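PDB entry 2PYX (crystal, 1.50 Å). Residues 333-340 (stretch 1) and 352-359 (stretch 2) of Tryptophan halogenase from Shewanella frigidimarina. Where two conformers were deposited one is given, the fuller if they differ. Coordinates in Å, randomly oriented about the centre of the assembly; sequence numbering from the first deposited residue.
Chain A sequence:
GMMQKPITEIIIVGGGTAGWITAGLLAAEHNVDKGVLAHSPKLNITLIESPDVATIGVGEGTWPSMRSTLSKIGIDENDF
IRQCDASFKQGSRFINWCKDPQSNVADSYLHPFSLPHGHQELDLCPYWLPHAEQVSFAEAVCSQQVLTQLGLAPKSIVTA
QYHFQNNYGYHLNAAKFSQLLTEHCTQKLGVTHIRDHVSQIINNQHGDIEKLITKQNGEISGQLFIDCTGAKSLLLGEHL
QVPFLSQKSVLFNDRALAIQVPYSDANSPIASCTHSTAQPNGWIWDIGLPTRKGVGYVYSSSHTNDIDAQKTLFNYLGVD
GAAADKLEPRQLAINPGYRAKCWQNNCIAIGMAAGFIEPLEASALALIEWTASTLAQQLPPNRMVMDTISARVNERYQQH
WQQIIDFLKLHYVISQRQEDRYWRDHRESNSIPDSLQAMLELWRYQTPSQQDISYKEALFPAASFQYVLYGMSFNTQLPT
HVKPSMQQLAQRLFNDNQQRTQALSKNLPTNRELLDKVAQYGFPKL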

# COMPACT_ATOMS: atom_id res chain seq x y z
N ALA A 333 -0.29 -7.79 -17.88
CA ALA A 333 0.72 -6.91 -18.47
C ALA A 333 0.31 -5.48 -18.24
O ALA A 333 -0.87 -5.16 -18.37
CB ALA A 333 0.83 -7.18 -19.97
N ILE A 334 1.25 -4.63 -17.86
CA ILE A 334 0.95 -3.22 -17.59
C ILE A 334 2.03 -2.30 -18.18
O ILE A 334 3.13 -2.73 -18.59
CB ILE A 334 0.87 -2.93 -16.07
CG1 ILE A 334 2.21 -3.20 -15.41
CG2 ILE A 334 -0.16 -3.83 -15.41
CD1 ILE A 334 2.32 -2.63 -13.97
N ASN A 335 1.68 -1.02 -18.22
CA ASN A 335 2.67 0.05 -18.35
C ASN A 335 2.65 0.73 -16.95
O ASN A 335 1.70 1.48 -16.64
CB ASN A 335 2.29 1.01 -19.44
CG ASN A 335 3.30 2.13 -19.65
OD1 ASN A 335 4.42 2.14 -19.04
ND2 ASN A 335 2.92 3.11 -20.53
N PRO A 336 3.63 0.44 -16.05
CA PRO A 336 3.70 1.03 -14.72
C PRO A 336 3.88 2.55 -14.85
O PRO A 336 4.69 3.01 -15.65
CB PRO A 336 4.96 0.42 -14.11
CG PRO A 336 5.78 0.07 -15.24
CD PRO A 336 4.82 -0.38 -16.32
N GLY A 337 3.13 3.31 -14.05
CA GLY A 337 3.24 4.76 -14.09
C GLY A 337 2.02 5.41 -13.51
O GLY A 337 1.22 4.75 -12.85
N TYR A 338 1.96 6.72 -13.69
CA TYR A 338 0.91 7.50 -13.08
C TYR A 338 0.51 8.66 -13.96
O TYR A 338 1.27 9.17 -14.76
CB TYR A 338 1.30 7.95 -11.68
CG TYR A 338 2.52 8.82 -11.61
CD1 TYR A 338 3.79 8.28 -11.54
CD2 TYR A 338 2.40 10.20 -11.55
CE1 TYR A 338 4.92 9.09 -11.49
CE2 TYR A 338 3.54 11.01 -11.49
CZ TYR A 338 4.80 10.45 -11.45
OH TYR A 338 5.94 11.25 -11.34
N ARG A 339 -0.75 9.05 -13.78
CA ARG A 339 -1.26 10.19 -14.51
C ARG A 339 -0.61 11.46 -14.00
O ARG A 339 -0.31 11.58 -12.82
CB ARG A 339 -2.77 10.26 -14.37
CG ARG A 339 -3.52 9.10 -15.00
CD ARG A 339 -3.62 9.25 -16.50
NE ARG A 339 -3.98 7.98 -17.09
CZ ARG A 339 -4.09 7.74 -18.38
NH1 ARG A 339 -3.89 8.69 -19.26
NH2 ARG A 339 -4.41 6.52 -18.79
N ALA A 340 -0.39 12.44 -14.87
CA ALA A 340 0.36 13.62 -14.45
C ALA A 340 -0.30 14.40 -13.28
O ALA A 340 0.39 15.07 -12.51
CB ALA A 340 0.56 14.53 -15.65
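Stretch 2, residues 352-359: MAAGFIEP

How does stretch 2 begin its approach to stretch 1? Met352, present as selenomethionine, makes no direct contact, and residues Met352 to Ala354 have helical backbone angles without the regular bonds. The CB atoms of Ala353 and Ala354 point away, so these alanines meet stretch 1 through their carbonyls. Ala353 O lies 3.7 Å from Arg339 CG, and water 2 joins the two residues, donating to Ala353 O at 2.9 Å and accepting from Arg339 NE at 3.0 Å. Ala354 O receives a nearly straight hydrogen bond from Arg339 N, 2.7 Å long.

Why can the backbones come so close at Gly355? Here the chain extends and pairs antiparallel with Tyr338 at a non-hydrogen-bonded position, where Gly355 CA and Tyr338 CA are 3.9 Å apart. An ideal CB on Gly355 would clash, falling 2.7 Å from Tyr338 CB and 2.9 Å from Gly337 O.

What fastens the short ladder at Phe356? It forms a hydrogen-bonded antiparallel pair with Gly337: Phe356 N donates to Gly337 O at 2.9 Å, and Gly337 N donates to Phe356 O at 3.0 Å. Phe356 O also takes a CA-H...O contact from Pro336 CA at 3.3 Å. The ring packs against Ile334, with Ile334 CD1 4.0 Å from Phe356 CD2.

How does the contact end beyond the strand? Ile357 lies beside Pro336, its CG2 3.9 Å from Pro336 CB and 3.6 Å from Gly337 N, though the end of its side chain leads away. Glu358 is touched more lightly, its N 4.4 Å from Ile334 CD1, and Pro359 is out of reach. Measured end to end, the touching parts run 128° apart, so the antiparallel pairing is local within a broader crossing.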

# COMPACT_ATOMS: atom_id res chain seq x y z
N MSE A 352 -6.47 2.64 -9.57
CA MSE A 352 -5.70 2.40 -10.79
C MSE A 352 -6.00 3.41 -11.90
O MSE A 352 -5.18 3.59 -12.81
CB MSE A 352 -5.93 0.98 -11.29
CG MSE A 352 -5.52 -0.02 -10.23
SE MSE A 352 -5.82 -1.88 -10.73
CE MSE A 352 -4.95 -1.87 -12.21
N ALA A 353 -7.16 4.07 -11.83
CA ALA A 353 -7.47 5.12 -12.78
C ALA A 353 -6.46 6.26 -12.69
O ALA A 353 -6.24 6.98 -13.68
CB ALA A 353 -8.88 5.66 -12.60
N ALA A 354 -5.85 6.47 -11.50
CA ALA A 354 -4.79 7.47 -11.36
C ALA A 354 -3.37 6.98 -11.68
O ALA A 354 -2.57 7.69 -12.25
CB ALA A 354 -4.80 8.04 -9.97
N GLY A 355 -3.06 5.77 -11.26
CA GLY A 355 -1.78 5.19 -11.57
C GLY A 355 -1.65 3.84 -10.95
O GLY A 355 -2.46 3.42 -10.14
N PHE A 356 -0.60 3.14 -11.35
CA PHE A 356 -0.36 1.82 -10.83
C PHE A 356 1.03 1.38 -11.20
O PHE A 356 1.45 1.51 -12.36
CB PHE A 356 -1.36 0.84 -11.41
CG PHE A 356 -1.23 -0.55 -10.84
CD1 PHE A 356 -1.65 -0.81 -9.55
CD2 PHE A 356 -0.61 -1.55 -11.55
CE1 PHE A 356 -1.51 -2.08 -9.00
CE2 PHE A 356 -0.46 -2.82 -11.02
CZ PHE A 356 -0.89 -3.08 -9.74
N ILE A 357 1.67 0.72 -10.25
CA ILE A 357 2.96 0.10 -10.47
C ILE A 357 2.93 -1.27 -9.78
O ILE A 357 1.98 -1.59 -9.07
CB ILE A 357 4.09 0.96 -9.90
CG1 ILE A 357 3.70 1.35 -8.44
CG2 ILE A 357 4.28 2.24 -10.76
CD1 ILE A 357 4.76 1.83 -7.67
N GLU A 358 4.02 -2.03 -9.91
CA GLU A 358 4.16 -3.26 -9.13
C GLU A 358 3.84 -3.04 -7.65
O GLU A 358 4.12 -1.96 -7.08
CB GLU A 358 5.61 -3.76 -9.25
CG GLU A 358 6.63 -2.82 -8.63
CD GLU A 358 8.00 -3.16 -9.10
OE1 GLU A 358 8.30 -2.87 -10.27
OE2 GLU A 358 8.75 -3.79 -8.30
N PRO A 359 3.31 -4.06 -6.97
CA PRO A 359 2.91 -3.96 -5.56
C PRO A 359 4.05 -4.05 -4.55
O PRO A 359 3.83 -4.42 -3.40
CB PRO A 359 1.96 -5.16 -5.41
CG PRO A 359 2.46 -6.13 -6.38
CD PRO A 359 2.93 -5.36 -7.56
O HOH W 1 -0.82 1.48 -15.02
O HOH W 2 -4.06 5.71 -15.20